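Local coordinates for probable manganase-dependent inorganic pyrophosphatase (Clostridium perfringens, PDB 3L2B), which probably hydrolyses inorganic pyrophosphate with the help of manganese, under the control of a regulatory region that binds the activator diadenosine tetraphosphate and the inhibitor AMP, at residues N37-P42 with R216-P221; L51-T56 with D194-V199; L72-T77 with V187-T192. One frame throughout, in Å; residues are numbered along the deposited sequence.

In the fold
Contacts 1 and 2 both belong to the nucleotide pocket where the two CBS domains face each other, with centres about 9 Å apart. Contact 1 lies at the surface and is mostly polar, gripping phosphates with residues just ahead of strands 40-44 and 219-223; contact 2 is buried and apolar between its segments, with backbone bonds to the adenine. Their first segments are neighbours in one antiparallel sheet, joined by backbone bonding of Ile-41 to Leu-54, while Pro-221 pairs with Val-199. Contact 3 is partly buried, joins the end of helix 71-74 to helix 187-190, and rests on an aromatic face. A probable hydrogen bond, Thr-192 N to Met-53 O, links it to contact 2.

Contact 1. Residues N37-P42 with R216-P221. With B4P (bis(adenosine)-5'-tetraphosphate), chain C.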
loop_
_atom_site.group_PDB
_atom_site.type_symbol
_atom_site.label_atom_id
_atom_site.label_comp_id
_atom_site.label_asym_id
_atom_site.label_seq_id
_atom_site.Cartn_x
_atom_site.Cartn_y
_atom_site.Cartn_z
ATOM N N ASN A 37 8.957 -8.054 15.149
ATOM C CA ASN A 37 9.880 -6.937 14.965
ATOM C C ASN A 37 10.867 -7.144 13.823
ATOM O O ASN A 37 12.011 -6.694 13.864
ATOM C CB ASN A 37 10.634 -6.658 16.272
ATOM C CG ASN A 37 11.222 -5.262 16.316
ATOM O OD1 ASN A 37 10.585 -4.299 15.887
ATOM N ND2 ASN A 37 12.446 -5.140 16.842
ATOM N N LEU A 38 10.398 -7.829 12.795
ATOM C CA LEU A 38 11.230 -8.160 11.639
ATOM C C LEU A 38 11.083 -7.120 10.528
ATOM O O LEU A 38 10.040 -6.508 10.387
ATOM C CB LEU A 38 10.861 -9.551 11.131
ATOM C CG LEU A 38 10.948 -10.668 12.180
ATOM C CD1 LEU A 38 10.321 -11.935 11.641
ATOM C CD2 LEU A 38 12.391 -10.918 12.611
ATOM N N LYS A 39 12.158 -6.901 9.780
ATOM C CA LYS A 39 12.142 -6.028 8.598
ATOM C C LYS A 39 12.037 -6.895 7.358
ATOM O O LYS A 39 11.638 -6.454 6.278
ATOM C CB LYS A 39 13.414 -5.168 8.531
ATOM C CG LYS A 39 13.754 -4.477 9.866
ATOM C CD LYS A 39 14.995 -3.558 9.808
ATOM C CE LYS A 39 16.291 -4.340 9.638
ATOM N NZ LYS A 39 17.457 -3.449 9.432
ATOM N N SER A 40 12.418 -8.150 7.522
ATOM C CA SER A 40 12.202 -9.157 6.485
ATOM C C SER A 40 11.974 -10.516 7.100
ATOM O O SER A 40 12.185 -10.730 8.306
ATOM C CB SER A 40 13.370 -9.218 5.534
ATOM O OG SER A 40 14.475 -9.745 6.219
ATOM N N ILE A 41 11.501 -11.426 6.258
ATOM C CA ILE A 41 11.118 -12.758 6.707
ATOM C C ILE A 41 11.187 -13.741 5.553
ATOM O O ILE A 41 10.697 -13.470 4.456
ATOM C CB ILE A 41 9.718 -12.772 7.348
ATOM C CG1 ILE A 41 9.452 -14.108 8.054
ATOM C CG2 ILE A 41 8.657 -12.475 6.307
ATOM C CD1 ILE A 41 8.091 -14.189 8.745
ATOM N N PRO A 42 11.854 -14.874 5.774
ATOM C CA PRO A 42 11.995 -15.863 4.699
ATOM C C PRO A 42 10.695 -16.598 4.348
ATOM O O PRO A 42 9.813 -16.807 5.175
ATOM C CB PRO A 42 13.057 -16.815 5.246
ATOM C CG PRO A 42 12.939 -16.687 6.747
ATOM C CD PRO A 42 12.533 -15.279 7.018
ATOM N N ARG A 216 26.043 -5.730 1.005
ATOM C CA ARG A 216 25.572 -4.798 2.062
ATOM C C ARG A 216 24.079 -4.869 2.490
ATOM O O ARG A 216 23.517 -3.875 2.943
ATOM C CB ARG A 216 25.918 -3.347 1.681
ATOM C CG ARG A 216 27.405 -2.977 1.822
ATOM C CD ARG A 216 27.626 -1.495 1.486
ATOM N NE ARG A 216 29.028 -1.083 1.594
ATOM C CZ ARG A 216 29.462 0.168 1.420
ATOM N NH1 ARG A 216 28.608 1.148 1.132
ATOM N NH2 ARG A 216 30.757 0.443 1.532
ATOM N N TYR A 217 23.447 -6.039 2.377
ATOM C CA TYR A 217 22.145 -6.248 3.047
ATOM C C TYR A 217 22.404 -6.386 4.519
ATOM O O TYR A 217 23.490 -6.782 4.931
ATOM C CB TYR A 217 21.395 -7.487 2.540
ATOM C CG TYR A 217 21.092 -7.446 1.067
ATOM C CD1 TYR A 217 20.295 -6.442 0.520
ATOM C CD2 TYR A 217 21.611 -8.402 0.217
ATOM C CE1 TYR A 217 20.019 -6.407 -0.852
ATOM C CE2 TYR A 217 21.348 -8.375 -1.145
ATOM C CZ TYR A 217 20.561 -7.370 -1.677
ATOM O OH TYR A 217 20.305 -7.375 -3.026
ATOM N N SER A 218 21.401 -6.076 5.322
ATOM C CA SER A 218 21.573 -6.109 6.767
ATOM C C SER A 218 21.348 -7.518 7.379
ATOM O O SER A 218 21.884 -7.835 8.433
ATOM C CB SER A 218 20.687 -5.052 7.420
ATOM O OG SER A 218 19.368 -5.506 7.517
ATOM N N ASN A 219 20.610 -8.373 6.680
ATOM C CA ASN A 219 20.345 -9.747 7.145
ATOM C C ASN A 219 20.289 -10.762 5.995
ATOM O O ASN A 219 19.848 -10.445 4.882
ATOM C CB ASN A 219 19.030 -9.823 7.929
ATOM C CG ASN A 219 19.064 -9.043 9.220
ATOM O OD1 ASN A 219 19.794 -9.389 10.168
ATOM N ND2 ASN A 219 18.277 -7.960 9.270
ATOM N N TYR A 220 20.751 -11.970 6.283
ATOM C CA TYR A 220 20.851 -13.042 5.290
ATOM C C TYR A 220 20.212 -14.368 5.751
ATOM O O TYR A 220 20.495 -14.873 6.829
ATOM C CB TYR A 220 22.321 -13.266 4.922
ATOM C CG TYR A 220 22.993 -12.057 4.300
ATOM C CD1 TYR A 220 23.180 -11.967 2.929
ATOM C CD2 TYR A 220 23.453 -11.011 5.096
ATOM C CE1 TYR A 220 23.804 -10.871 2.370
ATOM C CE2 TYR A 220 24.065 -9.903 4.546
ATOM C CZ TYR A 220 24.245 -9.833 3.182
ATOM O OH TYR A 220 24.847 -8.714 2.644
ATOM N N PRO A 221 19.332 -14.938 4.932
ATOM C CA PRO A 221 18.781 -16.207 5.401
ATOM C C PRO A 221 19.821 -17.309 5.394
ATOM O O PRO A 221 20.703 -17.343 4.551
ATOM C CB PRO A 221 17.640 -16.484 4.426
ATOM C CG PRO A 221 17.833 -15.502 3.267
ATOM C CD PRO A 221 18.555 -14.348 3.829
HETATM P PA B4P C . 18.578 -3.967 3.356
HETATM O O1A B4P C . 19.628 -3.206 2.672
HETATM O O2A B4P C . 19.097 -5.256 4.135
HETATM O O3A B4P C . 17.801 -2.910 4.244
HETATM P PB B4P C . 16.869 -3.159 5.516
HETATM O O1B B4P C . 17.664 -3.583 6.681
HETATM O O2B B4P C . 15.669 -4.138 5.148
HETATM O O3B B4P C . 16.303 -1.669 5.686
HETATM P PG B4P C . 17.051 -0.556 6.565
HETATM O O1G B4P C . 18.501 -0.633 6.277
HETATM O O2G B4P C . 16.396 0.879 6.403
HETATM O O3G B4P C . 16.710 -0.980 8.070
HETATM P PD B4P C . 17.129 -0.011 9.286
HETATM O O1D B4P C . 17.352 -0.807 10.503
HETATM O O2D B4P C . 18.386 0.899 8.866
HETATM O O5E B4P C . 17.580 -4.498 2.233
HETATM C C5E B4P C . 16.709 -3.582 1.565
HETATM C C4E B4P C . 15.723 -4.413 0.753
HETATM O O4E B4P C . 16.437 -5.330 -0.067
HETATM C C3E B4P C . 14.859 -5.266 1.653
HETATM O O3E B4P C . 13.619 -4.637 1.837
HETATM C C2E B4P C . 14.732 -6.596 0.956
HETATM O O2E B4P C . 13.590 -6.611 0.122
HETATM C C1E B4P C . 15.956 -6.693 0.083
HETATM N N9A B4P C . 16.892 -7.643 0.737
HETATM C C8A B4P C . 17.242 -7.651 2.049
HETATM N N7A B4P C . 18.104 -8.674 2.324
HETATM C C5A B4P C . 18.323 -9.336 1.181
HETATM C C6A B4P C . 19.111 -10.496 0.764
HETATM N N6A B4P C . 19.874 -11.163 1.634
HETATM N N1A B4P C . 19.048 -10.890 -0.528
HETATM C C2A B4P C . 18.296 -10.223 -1.422
HETATM N N3A B4P C . 17.548 -9.165 -1.104
HETATM C C4A B4P C . 17.506 -8.669 0.149
HETATM O O5F B4P C . 15.821 0.879 9.422
HETATM C C5F B4P C . 14.586 0.244 9.702
HETATM C C4F B4P C . 13.520 1.307 9.746
HETATM O O4F B4P C . 13.767 2.170 10.862
HETATM C C3F B4P C . 13.545 2.147 8.490
HETATM O O3F B4P C . 12.533 1.719 7.575
HETATM C C2F B4P C . 13.279 3.557 8.995
HETATM O O2F B4P C . 11.880 3.744 8.939
HETATM C C1F B4P C . 13.770 3.541 10.444
HETATM N N9B B4P C . 15.104 4.176 10.460
HETATM C C8B B4P C . 16.101 4.016 9.567
HETATM N N7B B4P C . 17.157 4.801 9.891
HETATM C C5B B4P C . 16.847 5.484 10.997
HETATM C C6B B4P C . 17.514 6.484 11.852
HETATM N N6B B4P C . 18.761 6.911 11.580
HETATM N N1B B4P C . 16.837 6.949 12.910
HETATM C C2B B4P C . 15.596 6.535 13.201
HETATM N N3B B4P C . 14.924 5.642 12.460
HETATM C C4B B4P C . 15.489 5.084 11.360
#
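Oxygen O1B on the second phosphate of B4P is held from two sides of the pocket, by Lys-39 NZ at 2.8 Å and by Ser-218 OG at 2.7 Å. The two side chains come together around the tetraphosphate, which links them through this shared oxygen. Lys-39 NZ also donates to O3G, the oxygen bridging the third and fourth phosphates, and to O1D of the last phosphate, each 2.9 Å from NZ. One ammonium thus spans three phosphates, and its charge probably offsets part of theirs. A single bend in the lysine chain (chi3 -69°) lays CD and CE along the phosphate chain before NZ reaches it. Ser-218 adds a second grip through its backbone: its N meets O2A of the first phosphate at 2.7 Å in a nearly straight bond, 173° at the hydrogen. The two segments lead into strands 40-44 and 219-223, which belong to the two CBS domains of a tandem pair, or Bateman module; one adenosine lies in the cleft between them, while the ligand continues to Lys-39 and Ser-218 of the second subunit. Beside the phosphates, the adenine lies flat over one face of the Tyr-217 ring, with C6A 3.3 Å from Tyr-217 CD2 and C5A displaced toward the rim of the ring. The amino group N6A gives a weak hydrogen bond to Asn-219 O. Tyr-220 sets its CE1 at the edge of the Tyr-217 ring, in the ring plane, while its hydroxyl takes a weak bond from Tyr-217 N and is also bonded to Thr-215 OG1, which helps to fix the loop carrying the aromatic face. Near the far end of the lysine, Asn-219 ND2 comes within 4.1 Å of Lys-39 CE.

Contact 2. Residues L51-T56 with D194-V199; sequences LGMLST and DNLVAV. With B4P (bis(adenosine)-5'-tetraphosphate), chain C.
Leu-196 reaches across to Gly-52 and Met-53 with both of its methyl groups. Its CB already points toward strand 50-55, and with CG anti to the backbone N (chi1 180°) the fork is carried on in that direction. One branch, CD2, settles against the bare backbone of Gly-52, 3.4 Å from its CA, where no side chain intervenes; Leu-51 and Gly-52 form a classic beta bulge opposite Val-43. The other branch, CD1, packs against Met-53 CB at 3.7 Å and also lies over the adenine, 3.3 Å from N1A. Met-53 covers the same face of the base farther along, its SD 3.7 Å from N7A, while Tyr-217 covers the opposite face. Next along the chain, Val-197 turns its backbone to the rim of the adenine: its N donates to N1A at 3.0 Å and 174°, and its O accepts from N6A at 3.0 Å. This pair of backbone bonds reads the N1 and amino positions that identify adenine. Apolar side chains over the base, with a backbone N-H and C=O at its edge, make up an adenosine site as in other tandem CBS domains.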
loop_
_atom_site.group_PDB
_atom_site.type_symbol
_atom_site.label_atom_id
_atom_site.label_comp_id
_atom_site.label_asym_id
_atom_site.label_seq_id
_atom_site.Cartn_x
_atom_site.Cartn_y
_atom_site.Cartn_z
ATOM N N LEU A 51 12.184 -20.431 -0.686
ATOM C CA LEU A 51 11.646 -19.969 -1.971
ATOM C C LEU A 51 11.994 -18.496 -2.235
ATOM O O LEU A 51 12.158 -18.072 -3.370
ATOM C CB LEU A 51 10.140 -20.142 -2.010
ATOM C CG LEU A 51 9.589 -21.554 -2.094
ATOM C CD1 LEU A 51 8.055 -21.459 -2.024
ATOM C CD2 LEU A 51 10.063 -22.334 -3.364
ATOM N N GLY A 52 12.108 -17.731 -1.159
ATOM C CA GLY A 52 12.415 -16.299 -1.251
ATOM C C GLY A 52 12.350 -15.557 0.074
ATOM O O GLY A 52 12.417 -16.149 1.162
ATOM N N MET A 53 12.197 -14.244 -0.041
ATOM C CA MET A 53 12.175 -13.346 1.113
ATOM C C MET A 53 11.211 -12.156 0.932
ATOM O O MET A 53 11.116 -11.563 -0.146
ATOM C CB MET A 53 13.582 -12.826 1.385
ATOM C CG MET A 53 13.673 -11.932 2.612
ATOM S SD MET A 53 15.176 -10.904 2.582
ATOM C CE MET A 53 16.208 -11.752 3.791
ATOM N N LEU A 54 10.497 -11.869 2.014
ATOM C CA LEU A 54 9.570 -10.761 2.089
ATOM C C LEU A 54 10.133 -9.588 2.923
ATOM O O LEU A 54 10.553 -9.753 4.051
ATOM C CB LEU A 54 8.248 -11.211 2.709
ATOM C CG LEU A 54 7.153 -10.156 2.466
ATOM C CD1 LEU A 54 6.768 -10.122 0.989
ATOM C CD2 LEU A 54 5.940 -10.362 3.387
ATOM N N SER A 55 10.135 -8.411 2.338
ATOM C CA SER A 55 10.450 -7.188 3.106
ATOM C C SER A 55 9.390 -6.126 2.887
ATOM O O SER A 55 8.528 -6.245 1.999
ATOM C CB SER A 55 11.741 -6.598 2.613
ATOM O OG SER A 55 11.444 -5.871 1.434
ATOM N N THR A 56 9.510 -5.030 3.624
ATOM C CA THR A 56 8.602 -3.897 3.382
ATOM C C THR A 56 8.896 -3.191 2.057
ATOM O O THR A 56 8.043 -2.488 1.571
ATOM C CB THR A 56 8.577 -2.868 4.511
ATOM O OG1 THR A 56 9.845 -2.227 4.601
ATOM C CG2 THR A 56 8.216 -3.533 5.846
ATOM N N ASP A 194 14.528 -13.832 -7.207
ATOM C CA ASP A 194 15.781 -13.775 -7.948
ATOM C C ASP A 194 16.819 -12.958 -7.205
ATOM O O ASP A 194 16.507 -11.934 -6.589
ATOM C CB ASP A 194 15.523 -13.174 -9.321
ATOM C CG ASP A 194 14.495 -13.969 -10.098
ATOM O OD1 ASP A 194 14.759 -15.173 -10.337
ATOM O OD2 ASP A 194 13.423 -13.412 -10.424
ATOM N N ASN A 195 18.052 -13.438 -7.245
ATOM C CA ASN A 195 19.183 -12.733 -6.632
ATOM C C ASN A 195 19.008 -12.525 -5.112
ATOM O O ASN A 195 19.546 -11.594 -4.512
ATOM C CB ASN A 195 19.429 -11.398 -7.360
ATOM C CG ASN A 195 19.216 -11.509 -8.893
ATOM O OD1 ASN A 195 18.264 -10.948 -9.438
ATOM N ND2 ASN A 195 20.080 -12.256 -9.565
ATOM N N LEU A 196 18.228 -13.405 -4.509
ATOM C CA LEU A 196 18.185 -13.511 -3.056
ATOM C C LEU A 196 19.529 -14.063 -2.672
ATOM O O LEU A 196 20.016 -15.004 -3.287
ATOM C CB LEU A 196 17.052 -14.434 -2.583
ATOM C CG LEU A 196 16.903 -14.640 -1.079
ATOM C CD1 LEU A 196 16.895 -13.331 -0.277
ATOM C CD2 LEU A 196 15.643 -15.407 -0.798
ATOM N N VAL A 197 20.161 -13.428 -1.705
ATOM C CA VAL A 197 21.460 -13.886 -1.239
ATOM C C VAL A 197 21.292 -14.571 0.106
ATOM O O VAL A 197 20.892 -13.958 1.091
ATOM C CB VAL A 197 22.463 -12.718 -1.143
ATOM C CG1 VAL A 197 23.820 -13.216 -0.683
ATOM C CG2 VAL A 197 22.564 -11.984 -2.500
ATOM N N ALA A 198 21.579 -15.870 0.107
ATOM C CA ALA A 198 21.492 -16.716 1.292
ATOM C C ALA A 198 22.857 -17.251 1.607
ATOM O O ALA A 198 23.723 -17.285 0.754
ATOM C CB ALA A 198 20.556 -17.865 1.035
ATOM N N VAL A 199 23.032 -17.688 2.841
ATOM C CA VAL A 199 24.247 -18.366 3.248
ATOM C C VAL A 199 23.905 -19.747 3.801
ATOM O O VAL A 199 22.792 -19.999 4.254
ATOM C CB VAL A 199 25.046 -17.538 4.272
ATOM C CG1 VAL A 199 25.299 -16.153 3.737
ATOM C CG2 VAL A 199 24.328 -17.451 5.585
HETATM P PA B4P C . 18.578 -3.967 3.356
HETATM O O1A B4P C . 19.628 -3.206 2.672
HETATM O O2A B4P C . 19.097 -5.256 4.135
HETATM O O3A B4P C . 17.801 -2.910 4.244
HETATM P PB B4P C . 16.869 -3.159 5.516
HETATM O O1B B4P C . 17.664 -3.583 6.681
HETATM O O2B B4P C . 15.669 -4.138 5.148
HETATM O O3B B4P C . 16.303 -1.669 5.686
HETATM P PG B4P C . 17.051 -0.556 6.565
HETATM O O1G B4P C . 18.501 -0.633 6.277
HETATM O O2G B4P C . 16.396 0.879 6.403
HETATM O O3G B4P C . 16.710 -0.980 8.070
HETATM P PD B4P C . 17.129 -0.011 9.286
HETATM O O1D B4P C . 17.352 -0.807 10.503
HETATM O O2D B4P C . 18.386 0.899 8.866
HETATM O O5E B4P C . 17.580 -4.498 2.233
HETATM C C5E B4P C . 16.709 -3.582 1.565
HETATM C C4E B4P C . 15.723 -4.413 0.753
HETATM O O4E B4P C . 16.437 -5.330 -0.067
HETATM C C3E B4P C . 14.859 -5.266 1.653
HETATM O O3E B4P C . 13.619 -4.637 1.837
HETATM C C2E B4P C . 14.732 -6.596 0.956
HETATM O O2E B4P C . 13.590 -6.611 0.122
HETATM C C1E B4P C . 15.956 -6.693 0.083
HETATM N N9A B4P C . 16.892 -7.643 0.737
HETATM C C8A B4P C . 17.242 -7.651 2.049
HETATM N N7A B4P C . 18.104 -8.674 2.324
HETATM C C5A B4P C . 18.323 -9.336 1.181
HETATM C C6A B4P C . 19.111 -10.496 0.764
HETATM N N6A B4P C . 19.874 -11.163 1.634
HETATM N N1A B4P C . 19.048 -10.890 -0.528
HETATM C C2A B4P C . 18.296 -10.223 -1.422
HETATM N N3A B4P C . 17.548 -9.165 -1.104
HETATM C C4A B4P C . 17.506 -8.669 0.149
HETATM O O5F B4P C . 15.821 0.879 9.422
HETATM C C5F B4P C . 14.586 0.244 9.702
HETATM C C4F B4P C . 13.520 1.307 9.746
HETATM O O4F B4P C . 13.767 2.170 10.862
HETATM C C3F B4P C . 13.545 2.147 8.490
HETATM O O3F B4P C . 12.533 1.719 7.575
HETATM C C2F B4P C . 13.279 3.557 8.995
HETATM O O2F B4P C . 11.880 3.744 8.939
HETATM C C1F B4P C . 13.770 3.541 10.444
HETATM N N9B B4P C . 15.104 4.176 10.460
HETATM C C8B B4P C . 16.101 4.016 9.567
HETATM N N7B B4P C . 17.157 4.801 9.891
HETATM C C5B B4P C . 16.847 5.484 10.997
HETATM C C6B B4P C . 17.514 6.484 11.852
HETATM N N6B B4P C . 18.761 6.911 11.580
HETATM N N1B B4P C . 16.837 6.949 12.910
HETATM C C2B B4P C . 15.596 6.535 13.201
HETATM N N3B B4P C . 14.924 5.642 12.460
HETATM C C4B B4P C . 15.489 5.084 11.360
#

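Contact 3. Residues L72-T77 with V187-T192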
loop_
_atom_site.group_PDB
_atom_site.type_symbol
_atom_site.label_atom_id
_atom_site.label_comp_id
_atom_site.label_asym_id
_atom_site.label_seq_id
_atom_site.Cartn_x
_atom_site.Cartn_y
_atom_site.Cartn_z
ATOM N N LEU A 72 -4.863 -10.321 -9.282
ATOM C CA LEU A 72 -5.441 -11.498 -8.596
ATOM C C LEU A 72 -5.202 -12.740 -9.469
ATOM O O LEU A 72 -4.892 -13.819 -8.964
ATOM C CB LEU A 72 -6.925 -11.314 -8.220
ATOM C CG LEU A 72 -7.246 -10.249 -7.153
ATOM C CD1 LEU A 72 -8.744 -10.224 -6.804
ATOM C CD2 LEU A 72 -6.441 -10.427 -5.864
ATOM N N ALA A 73 -5.265 -12.540 -10.786
ATOM C CA ALA A 73 -5.065 -13.628 -11.754
ATOM C C ALA A 73 -3.600 -13.998 -11.811
ATOM O O ALA A 73 -3.209 -15.170 -11.697
ATOM C CB ALA A 73 -5.559 -13.216 -13.157
ATOM N N LYS A 74 -2.785 -12.968 -11.978
ATOM C CA LYS A 74 -1.344 -13.166 -12.148
ATOM C C LYS A 74 -0.745 -13.815 -10.919
ATOM O O LYS A 74 0.271 -14.503 -11.009
ATOM C CB LYS A 74 -0.628 -11.840 -12.440
ATOM C CG LYS A 74 -0.860 -11.292 -13.858
ATOM C CD LYS A 74 0.217 -10.248 -14.237
ATOM C CE LYS A 74 0.407 -10.101 -15.771
ATOM N NZ LYS A 74 -0.870 -9.914 -16.542
ATOM N N SER A 75 -1.368 -13.582 -9.766
ATOM C CA SER A 75 -0.824 -14.058 -8.490
ATOM C C SER A 75 -1.515 -15.320 -8.011
ATOM O O SER A 75 -1.203 -15.849 -6.949
ATOM C CB SER A 75 -0.988 -12.984 -7.409
ATOM O OG SER A 75 -2.366 -12.781 -7.087
ATOM N N ALA A 76 -2.510 -15.766 -8.757
ATOM C CA ALA A 76 -3.350 -16.879 -8.297
ATOM C C ALA A 76 -3.816 -16.696 -6.853
ATOM O O ALA A 76 -3.836 -17.656 -6.088
ATOM C CB ALA A 76 -2.581 -18.218 -8.421
ATOM N N THR A 77 -4.173 -15.471 -6.470
ATOM C CA THR A 77 -4.641 -15.247 -5.098
ATOM C C THR A 77 -5.808 -16.183 -4.799
ATOM O O THR A 77 -6.711 -16.387 -5.624
ATOM C CB THR A 77 -5.043 -13.769 -4.820
ATOM O OG1 THR A 77 -3.887 -12.933 -4.906
ATOM C CG2 THR A 77 -5.650 -13.610 -3.407
ATOM N N VAL A 187 2.380 -14.057 -0.543
ATOM C CA VAL A 187 3.713 -13.496 -0.434
ATOM C C VAL A 187 4.585 -13.902 -1.624
ATOM O O VAL A 187 5.447 -13.111 -2.047
ATOM C CB VAL A 187 4.410 -13.813 0.929
ATOM C CG1 VAL A 187 3.709 -13.052 2.093
ATOM C CG2 VAL A 187 4.432 -15.276 1.183
ATOM N N ASP A 188 4.352 -15.088 -2.204
ATOM C CA ASP A 188 5.234 -15.574 -3.286
ATOM C C ASP A 188 5.048 -14.816 -4.580
ATOM O O ASP A 188 5.890 -14.896 -5.470
ATOM C CB ASP A 188 5.148 -17.098 -3.518
ATOM C CG ASP A 188 3.862 -17.531 -4.208
ATOM O OD1 ASP A 188 3.829 -18.656 -4.706
ATOM O OD2 ASP A 188 2.871 -16.782 -4.202
ATOM N N TYR A 189 3.976 -14.037 -4.685
ATOM C CA TYR A 189 3.861 -13.143 -5.841
ATOM C C TYR A 189 4.743 -11.921 -5.675
ATOM O O TYR A 189 5.195 -11.336 -6.645
ATOM C CB TYR A 189 2.442 -12.670 -6.054
ATOM C CG TYR A 189 2.261 -11.826 -7.316
ATOM C CD1 TYR A 189 2.427 -12.381 -8.574
ATOM C CD2 TYR A 189 1.920 -10.479 -7.238
ATOM C CE1 TYR A 189 2.222 -11.619 -9.742
ATOM C CE2 TYR A 189 1.734 -9.696 -8.401
ATOM C CZ TYR A 189 1.876 -10.274 -9.646
ATOM O OH TYR A 189 1.685 -9.519 -10.792
ATOM N N VAL A 190 4.995 -11.578 -4.424
ATOM C CA VAL A 190 5.565 -10.262 -4.051
ATOM C C VAL A 190 7.026 -10.333 -3.603
ATOM O O VAL A 190 7.811 -9.426 -3.791
ATOM C CB VAL A 190 4.687 -9.642 -2.936
ATOM C CG1 VAL A 190 5.459 -8.629 -2.092
ATOM C CG2 VAL A 190 3.478 -9.008 -3.556
ATOM N N MET A 191 7.377 -11.463 -3.027
ATOM C CA MET A 191 8.673 -11.656 -2.395
ATOM C C MET A 191 9.808 -11.548 -3.395
ATOM O O MET A 191 9.653 -11.804 -4.583
ATOM C CB MET A 191 8.717 -13.032 -1.697
ATOM C CG MET A 191 8.854 -14.210 -2.671
ATOM S SD MET A 191 8.520 -15.838 -1.941
ATOM C CE MET A 191 8.694 -16.771 -3.471
ATOM N N THR A 192 10.965 -11.177 -2.881
ATOM C CA THR A 192 12.218 -11.287 -3.638
ATOM C C THR A 192 12.526 -12.773 -3.881
ATOM O O THR A 192 12.622 -13.542 -2.938
ATOM C CB THR A 192 13.418 -10.621 -2.861
ATOM O OG1 THR A 192 13.085 -9.267 -2.494
ATOM C CG2 THR A 192 14.709 -10.639 -3.709
#
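Tyr-189 lays its ring against Ser-75, whose CB sits over one face, 3.8 Å from the ring centroid and 24° off the ring normal, a CH-pi contact displaced toward the CG side. The ring gets there because CG is anti to the backbone N (chi1 -175°), which carries it from the short helix 187-190, in the second CBS domain, to the end of helix 71-74, joining the two. Farther out, the Tyr-189 hydroxyl passes the aliphatic part of Lys-74, with OH 3.7 Å from CB, while the lysine's ammonium end leads away and has a long, weak ion pair with Asp-68. Helix 71-74, which Ser-75 directly follows, ends in a Schellman motif at Ala-76, closed by the bonds Thr-77 N to Leu-72 O and Ala-76 N to Ala-73 O. Ser-75 OG is engaged on that side: it is bonded to Ile-71 O and accepts from Thr-77 OG1 at 2.7 Å, with a further weak bond from Thr-77 N. With the serine hydroxyl committed to its own helix end and no hydrogen bond between the segments, they meet through van der Waals and CH-pi contacts, and the carbon side of a polar residue serves as the packing surface.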